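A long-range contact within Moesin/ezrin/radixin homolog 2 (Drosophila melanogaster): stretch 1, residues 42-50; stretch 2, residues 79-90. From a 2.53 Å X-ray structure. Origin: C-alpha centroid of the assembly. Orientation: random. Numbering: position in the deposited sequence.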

ATOM      1  N   SER C  42     -12.369  10.908  10.045  1.00 23.65           N
ATOM      2  CA  SER C  42     -13.338  11.991  10.095  1.00 24.72           C
ATOM      3  C   SER C  42     -13.982  12.274   8.749  1.00 24.62           C
ATOM      4  O   SER C  42     -14.945  13.044   8.699  1.00 23.17           O
ATOM      5  N   TRP C  43     -13.463  11.691   7.664  1.00 24.04           N
ATOM      6  CA  TRP C  43     -13.890  12.069   6.321  1.00 21.63           C
ATOM      7  C   TRP C  43     -15.332  11.660   6.010  1.00 23.93           C
ATOM      8  O   TRP C  43     -15.969  12.283   5.148  1.00 24.40           O
ATOM      9  N   TYR C  44     -15.868  10.648   6.689  1.00 19.25           N
ATOM     10  CA  TYR C  44     -17.245  10.253   6.442  1.00 20.47           C
ATOM     11  C   TYR C  44     -18.260  11.217   7.055  1.00 22.00           C
ATOM     12  O   TYR C  44     -19.444  11.168   6.685  1.00 20.57           O
ATOM     13  N   PHE C  45     -17.838  12.093   7.971  1.00 20.18           N
ATOM     14  CA  PHE C  45     -18.769  12.667   8.934  1.00 19.59           C
ATOM     15  C   PHE C  45     -18.951  14.164   8.720  1.00 22.51           C
ATOM     16  O   PHE C  45     -18.149  14.828   8.053  1.00 24.83           O
ATOM     17  N   GLY C  46     -20.037  14.689   9.290  1.00 24.11           N
ATOM     18  CA  GLY C  46     -20.365  16.101   9.184  1.00 25.32           C
ATOM     19  C   GLY C  46     -21.320  16.541  10.279  1.00 28.30           C
ATOM     20  O   GLY C  46     -21.911  15.729  10.998  1.00 27.84           O
ATOM     21  N   LEU C  47     -21.467  17.859  10.401  1.00 27.66           N
ATOM     22  CA  LEU C  47     -22.338  18.468  11.401  1.00 27.91           C
ATOM     23  C   LEU C  47     -23.562  19.022  10.687  1.00 32.59           C
ATOM     24  O   LEU C  47     -23.452  19.960   9.886  1.00 33.19           O
ATOM     25  N   GLN C  48     -24.724  18.439  10.976  1.00 31.13           N
ATOM     26  CA  GLN C  48     -25.965  18.812  10.316  1.00 34.10           C
ATOM     27  C   GLN C  48     -26.819  19.675  11.240  1.00 35.89           C
ATOM     28  O   GLN C  48     -26.779  19.531  12.469  1.00 38.03           O
ATOM     29  N   TYR C  49     -27.570  20.598  10.639  1.00 34.43           N
ATOM     30  CA  TYR C  49     -28.406  21.519  11.406  1.00 38.77           C
ATOM     31  C   TYR C  49     -29.511  22.071  10.515  1.00 38.26           C
ATOM     32  O   TYR C  49     -29.473  21.947   9.290  1.00 36.80           O
ATOM     33  N   VAL C  50     -30.501  22.690  11.159  1.00 41.14           N
ATOM     34  CA  VAL C  50     -31.562  23.410  10.465  1.00 44.32           C
ATOM     35  C   VAL C  50     -31.202  24.884  10.483  1.00 44.04           C
ATOM     36  O   VAL C  50     -30.778  25.410  11.519  1.00 46.01           O
ATOM     37  N   TYR C  79     -26.608  26.497  19.793  1.00 42.51           N
ATOM     38  CA  TYR C  79     -26.336  25.919  18.480  1.00 41.10           C
ATOM     39  C   TYR C  79     -26.432  24.399  18.569  1.00 36.50           C
ATOM     40  O   TYR C  79     -25.632  23.764  19.266  1.00 37.28           O
ATOM     41  N   VAL C  80     -27.409  23.815  17.871  1.00 35.02           N
ATOM     42  CA  VAL C  80     -27.730  22.392  17.979  1.00 35.23           C
ATOM     43  C   VAL C  80     -27.385  21.689  16.668  1.00 36.99           C
ATOM     44  O   VAL C  80     -27.967  21.983  15.611  1.00 31.60           O
ATOM     45  N   PHE C  81     -26.458  20.740  16.746  1.00 33.23           N
ATOM     46  CA  PHE C  81     -26.007  19.992  15.588  1.00 32.62           C
ATOM     47  C   PHE C  81     -26.185  18.497  15.816  1.00 32.98           C
ATOM     48  O   PHE C  81     -26.079  17.999  16.945  1.00 33.23           O
ATOM     49  N   SER C  82     -26.434  17.785  14.724  1.00 29.61           N
ATOM     50  CA  SER C  82     -26.322  16.331  14.691  1.00 33.70           C
ATOM     51  C   SER C  82     -25.017  15.926  14.006  1.00 31.76           C
ATOM     52  O   SER C  82     -24.682  16.449  12.935  1.00 32.44           O
ATOM     53  N   PHE C  83     -24.295  14.989  14.617  1.00 27.78           N
ATOM     54  CA  PHE C  83     -23.084  14.413  14.039  1.00 27.72           C
ATOM     55  C   PHE C  83     -23.456  13.110  13.332  1.00 27.96           C
ATOM     56  O   PHE C  83     -23.799  12.119  13.991  1.00 30.97           O
ATOM     57  N   TYR C  84     -23.389  13.118  11.997  1.00 25.81           N
ATOM     58  CA  TYR C  84     -23.854  12.022  11.142  1.00 29.92           C
ATOM     59  C   TYR C  84     -22.771  11.617  10.152  1.00 24.72           C
ATOM     60  O   TYR C  84     -21.963  12.443   9.721  1.00 25.72           O
ATOM     61  N   ALA C  85     -22.808  10.355   9.736  1.00 23.20           N
ATOM     62  CA  ALA C  85     -22.101   9.970   8.525  1.00 21.81           C
ATOM     63  C   ALA C  85     -22.795  10.624   7.344  1.00 25.41           C
ATOM     64  O   ALA C  85     -24.001  10.435   7.144  1.00 20.03           O
ATOM     65  N   LYS C  86     -22.038  11.417   6.582  1.00 24.40           N
ATOM     66  CA  LYS C  86     -22.545  12.006   5.350  1.00 26.45           C
ATOM     67  C   LYS C  86     -22.175  11.163   4.133  1.00 25.72           C
ATOM     68  O   LYS C  86     -22.882  11.200   3.108  1.00 21.25           O
ATOM     69  N   PHE C  87     -21.092  10.393   4.250  1.00 19.87           N
ATOM     70  CA  PHE C  87     -20.578   9.539   3.193  1.00 21.81           C
ATOM     71  C   PHE C  87     -20.407   8.132   3.742  1.00 21.24           C
ATOM     72  O   PHE C  87     -20.147   7.939   4.940  1.00 19.56           O
ATOM     73  N   PHE C  88     -20.562   7.153   2.855  1.00 16.55           N
ATOM     74  CA  PHE C  88     -20.513   5.757   3.247  1.00 21.15           C
ATOM     75  C   PHE C  88     -19.403   5.039   2.502  1.00 20.68           C
ATOM     76  O   PHE C  88     -19.201   5.280   1.305  1.00 20.89           O
ATOM     77  N   PRO C  89     -18.697   4.136   3.166  1.00 20.23           N
ATOM     78  CA  PRO C  89     -17.664   3.354   2.483  1.00 21.00           C
ATOM     79  C   PRO C  89     -18.285   2.438   1.437  1.00 26.12           C
ATOM     80  O   PRO C  89     -19.502   2.208   1.410  1.00 21.65           O
ATOM     81  N   GLU C  90     -17.432   1.919   0.543  1.00 29.57           N
ATOM     82  CA  GLU C  90     -17.939   0.961  -0.436  1.00 26.33           C
ATOM     83  C   GLU C  90     -17.969  -0.453   0.124  1.00 23.74           C
ATOM     84  O   GLU C  90     -18.848  -1.232  -0.246  1.00 28.24           O
TER

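Backbone hydrogen bonds set the register of two antiparallel strands, even when they are distant in sequence, and the side chains then give the two faces of the sheet different characters. The contact between residues 42-50 and 79-90 of this moesin/ezrin/radixin homolog illustrates the principle, burying 805 Å².

The contact begins before the strand does. Trp43, its chi1 lying between wells at 30°, contributes mainly backbone: its O sits 3.5 Å from CD1 of Phe87. The carbonyl of Tyr44 accepts two hydrogen bonds, from Lys86 N at 2.6 Å and from Phe87 N at 3.0 Å, so one oxygen gathers the chain where stretch 2 leaves its strand. The Tyr44 side chain, in the m rotamer, extends along the loop beyond, and its CE1 lies 4.1 Å from CB of Pro89.

Phe45, also m, starts the strand. Its CB meets CZ of Phe83 (t) at 3.5 Å, and its CE2 reaches CB of Ala85 at 4.0 Å. The Phe45 and Phe83 rings are almost parallel, with planes at 4°, but are slid apart so that they barely overlap. Gly46 offers no side chain; its backbone pairs with Tyr84 in both directions, Gly46 N to Tyr84 O at 3.0 Å and Tyr84 N to Gly46 O at 3.2 Å.

Leu47 (m, t) points to the same face as Phe83. Its CD2 lies 3.9 Å from CD1 of Phe83, at the edge of that ring, and 3.9 Å from CB of Phe81, so a single methyl bridges two aromatic residues of the facing strand.

With Gln48 the direction alternates, and its side chain shares a face with those of Ser82 and Tyr84. The backbone pair is tight: Gln48 N to Ser82 O is 2.8 Å, and Ser82 N to Gln48 O is 2.9 Å. With chi1 and chi2 both t, Gln48 carries its amide to Tyr84 (m), where Gln48 OE1 lies 3.1 Å from Tyr84 CE2, near the plane of the ring.

Tyr49, in the p rotamer, directs CA-to-CB toward stretch 2, but the end of its side chain leads away. Its CB touches CD1 of Phe81 (m) at 3.7 Å, and the edge of the Phe81 ring is turned toward the Tyr49 face in an offset arrangement. Its hydroxyl is hydrogen-bonded elsewhere in the structure.

At Val50 the side chain no longer makes contact, and water takes over: water 1 accepts from Val50 N at 3.1 Å and donates to Val80 O at 2.7 Å.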

ATOM      1  CB  SER C  42     -12.668  13.271  10.607  1.00 24.19           C
ATOM      2  OG  SER C  42     -11.710  13.772   9.671  1.00 24.43           O
ATOM      3  CB  TRP C  43     -12.933  11.466   5.292  1.00 22.28           C
ATOM      4  CG  TRP C  43     -12.303  10.169   5.696  1.00 22.21           C
ATOM      5  CD1 TRP C  43     -12.841   8.922   5.570  1.00 22.19           C
ATOM      6  CD2 TRP C  43     -11.002   9.990   6.265  1.00 23.03           C
ATOM      7  NE1 TRP C  43     -11.958   7.977   6.034  1.00 23.68           N
ATOM      8  CE2 TRP C  43     -10.820   8.606   6.466  1.00 24.21           C
ATOM      9  CE3 TRP C  43      -9.966  10.864   6.609  1.00 26.97           C
ATOM     10  CZ2 TRP C  43      -9.648   8.075   7.008  1.00 24.24           C
ATOM     11  CZ3 TRP C  43      -8.800  10.336   7.160  1.00 27.97           C
ATOM     12  CH2 TRP C  43      -8.655   8.953   7.354  1.00 26.25           C
ATOM     13  CB  TYR C  44     -17.500   8.845   6.994  1.00 19.27           C
ATOM     14  CG  TYR C  44     -16.562   7.755   6.491  1.00 21.90           C
ATOM     15  CD1 TYR C  44     -16.600   7.327   5.163  1.00 20.03           C
ATOM     16  CD2 TYR C  44     -15.660   7.131   7.351  1.00 18.25           C
ATOM     17  CE1 TYR C  44     -15.758   6.333   4.707  1.00 19.49           C
ATOM     18  CE2 TYR C  44     -14.816   6.131   6.907  1.00 18.74           C
ATOM     19  CZ  TYR C  44     -14.865   5.732   5.577  1.00 23.41           C
ATOM     20  OH  TYR C  44     -14.027   4.724   5.109  1.00 20.17           O
ATOM     21  CB  PHE C  45     -18.308  12.367  10.368  1.00 20.89           C
ATOM     22  CG  PHE C  45     -18.395  10.896  10.738  1.00 20.70           C
ATOM     23  CD1 PHE C  45     -17.310  10.055  10.557  1.00 19.29           C
ATOM     24  CD2 PHE C  45     -19.573  10.355  11.230  1.00 18.64           C
ATOM     25  CE1 PHE C  45     -17.388   8.711  10.873  1.00 19.26           C
ATOM     26  CE2 PHE C  45     -19.666   9.016  11.544  1.00 19.64           C
ATOM     27  CZ  PHE C  45     -18.567   8.190  11.369  1.00 22.76           C
ATOM     28  CB  LEU C  47     -21.605  19.555  12.181  1.00 25.01           C
ATOM     29  CG  LEU C  47     -20.519  19.008  13.107  1.00 28.39           C
ATOM     30  CD1 LEU C  47     -19.428  20.042  13.363  1.00 26.74           C
ATOM     31  CD2 LEU C  47     -21.122  18.532  14.418  1.00 26.82           C
ATOM     32  CB  GLN C  48     -26.733  17.566   9.880  1.00 30.05           C
ATOM     33  CG  GLN C  48     -27.879  17.855   8.956  1.00 38.26           C
ATOM     34  CD  GLN C  48     -28.558  16.593   8.456  1.00 43.42           C
ATOM     35  OE1 GLN C  48     -29.330  15.975   9.180  1.00 56.84           O
ATOM     36  NE2 GLN C  48     -28.285  16.215   7.217  1.00 47.05           N
ATOM     37  CB  TYR C  49     -27.590  22.678  11.999  1.00 37.80           C
ATOM     38  CG  TYR C  49     -27.056  23.638  10.969  1.00 37.60           C
ATOM     39  CD1 TYR C  49     -25.933  23.319  10.210  1.00 37.60           C
ATOM     40  CD2 TYR C  49     -27.670  24.864  10.749  1.00 40.68           C
ATOM     41  CE1 TYR C  49     -25.435  24.201   9.260  1.00 37.70           C
ATOM     42  CE2 TYR C  49     -27.179  25.749   9.801  1.00 39.74           C
ATOM     43  CZ  TYR C  49     -26.064  25.408   9.058  1.00 37.93           C
ATOM     44  OH  TYR C  49     -25.560  26.280   8.119  1.00 38.88           O
ATOM     45  CB  VAL C  50     -32.932  23.164  11.115  1.00 41.55           C
ATOM     46  CG1 VAL C  50     -34.024  23.848  10.302  1.00 46.33           C
ATOM     47  CG2 VAL C  50     -33.197  21.666  11.224  1.00 32.43           C
ATOM     48  CB  TYR C  79     -24.957  26.347  17.987  1.00 38.54           C
ATOM     49  CG  TYR C  79     -24.840  27.828  17.767  1.00 46.36           C
ATOM     50  CD1 TYR C  79     -24.669  28.705  18.845  1.00 52.34           C
ATOM     51  CD2 TYR C  79     -24.905  28.367  16.486  1.00 48.64           C
ATOM     52  CE1 TYR C  79     -24.570  30.082  18.645  1.00 49.36           C
ATOM     53  CE2 TYR C  79     -24.801  29.749  16.272  1.00 47.61           C
ATOM     54  CZ  TYR C  79     -24.635  30.596  17.356  1.00 52.22           C
ATOM     55  OH  TYR C  79     -24.535  31.952  17.150  1.00 52.73           O
ATOM     56  CB  VAL C  80     -29.202  22.174  18.344  1.00 38.16           C
ATOM     57  CG1 VAL C  80     -29.520  20.677  18.402  1.00 34.15           C
ATOM     58  CG2 VAL C  80     -29.508  22.850  19.667  1.00 41.60           C
ATOM     59  CB  PHE C  81     -24.534  20.282  15.294  1.00 31.64           C
ATOM     60  CG  PHE C  81     -24.227  21.733  15.077  1.00 33.56           C
ATOM     61  CD1 PHE C  81     -24.458  22.323  13.844  1.00 34.68           C
ATOM     62  CD2 PHE C  81     -23.698  22.508  16.101  1.00 30.05           C
ATOM     63  CE1 PHE C  81     -24.168  23.662  13.630  1.00 33.85           C
ATOM     64  CE2 PHE C  81     -23.399  23.847  15.894  1.00 33.92           C
ATOM     65  CZ  PHE C  81     -23.631  24.425  14.653  1.00 37.52           C
ATOM     66  CB  SER C  82     -27.509  15.720  13.954  1.00 32.00           C
ATOM     67  OG  SER C  82     -28.712  16.150  14.538  1.00 38.75           O
ATOM     68  CB  PHE C  83     -22.046  14.172  15.129  1.00 25.50           C
ATOM     69  CG  PHE C  83     -20.677  13.855  14.609  1.00 23.89           C
ATOM     70  CD1 PHE C  83     -19.866  14.858  14.102  1.00 22.83           C
ATOM     71  CD2 PHE C  83     -20.183  12.559  14.658  1.00 23.92           C
ATOM     72  CE1 PHE C  83     -18.593  14.570  13.647  1.00 22.67           C
ATOM     73  CE2 PHE C  83     -18.903  12.263  14.198  1.00 21.75           C
ATOM     74  CZ  PHE C  83     -18.111  13.258  13.697  1.00 19.09           C
ATOM     75  CB  TYR C  84     -25.078  12.390  10.264  1.00 27.35           C
ATOM     76  CG  TYR C  84     -26.391  12.566  10.946  1.00 33.34           C
ATOM     77  CD1 TYR C  84     -26.828  11.661  11.905  1.00 40.62           C
ATOM     78  CD2 TYR C  84     -27.229  13.632  10.607  1.00 41.67           C
ATOM     79  CE1 TYR C  84     -28.072  11.819  12.539  1.00 42.24           C
ATOM     80  CE2 TYR C  84     -28.472  13.801  11.228  1.00 44.43           C
ATOM     81  CZ  TYR C  84     -28.887  12.888  12.199  1.00 48.27           C
ATOM     82  OH  TYR C  84     -30.110  13.039  12.827  1.00 51.86           O
ATOM     83  CB  ALA C  85     -22.079   8.456   8.351  1.00 18.57           C
ATOM     84  CB  LYS C  86     -22.006  13.435   5.214  1.00 22.11           C
ATOM     85  CG  LYS C  86     -22.464  14.204   3.992  1.00 21.37           C
ATOM     86  CD  LYS C  86     -21.924  15.622   4.078  1.00 25.97           C
ATOM     87  CE  LYS C  86     -22.410  16.472   2.931  1.00 24.33           C
ATOM     88  NZ  LYS C  86     -21.803  17.824   3.026  1.00 30.60           N
ATOM     89  CB  PHE C  87     -19.239  10.065   2.642  1.00 21.20           C
ATOM     90  CG  PHE C  87     -19.300  11.498   2.232  1.00 23.46           C
ATOM     91  CD1 PHE C  87     -18.784  12.488   3.055  1.00 19.06           C
ATOM     92  CD2 PHE C  87     -19.918  11.866   1.030  1.00 21.69           C
ATOM     93  CE1 PHE C  87     -18.861  13.848   2.689  1.00 21.62           C
ATOM     94  CE2 PHE C  87     -20.004  13.222   0.649  1.00 22.38           C
ATOM     95  CZ  PHE C  87     -19.472  14.214   1.483  1.00 25.39           C
ATOM     96  CB  PHE C  88     -21.832   5.040   2.954  1.00 19.58           C
ATOM     97  CG  PHE C  88     -22.983   5.575   3.708  1.00 21.65           C
ATOM     98  CD1 PHE C  88     -23.577   6.762   3.335  1.00 18.93           C
ATOM     99  CD2 PHE C  88     -23.494   4.876   4.794  1.00 21.18           C
ATOM    100  CE1 PHE C  88     -24.665   7.249   4.042  1.00 24.69           C
ATOM    101  CE2 PHE C  88     -24.572   5.359   5.497  1.00 18.23           C
ATOM    102  CZ  PHE C  88     -25.165   6.536   5.129  1.00 18.68           C
ATOM    103  CB  PRO C  89     -17.020   2.556   3.620  1.00 24.48           C
ATOM    104  CG  PRO C  89     -18.147   2.406   4.637  1.00 23.71           C
ATOM    105  CD  PRO C  89     -18.930   3.693   4.553  1.00 19.74           C
ATOM    106  CB  GLU C  90     -17.116   1.008  -1.719  1.00 23.33           C
ATOM    107  CG  GLU C  90     -17.284   2.281  -2.509  1.00 23.21           C
ATOM    108  CD  GLU C  90     -16.407   2.305  -3.759  1.00 26.91           C
ATOM    109  OE1 GLU C  90     -16.381   1.269  -4.471  1.00 29.96           O
ATOM    110  OE2 GLU C  90     -15.748   3.345  -4.035  1.00 22.29           O
TER
HETATM  111  O   HOH W   1     -30.215  22.634  14.210  1.00 38.11           O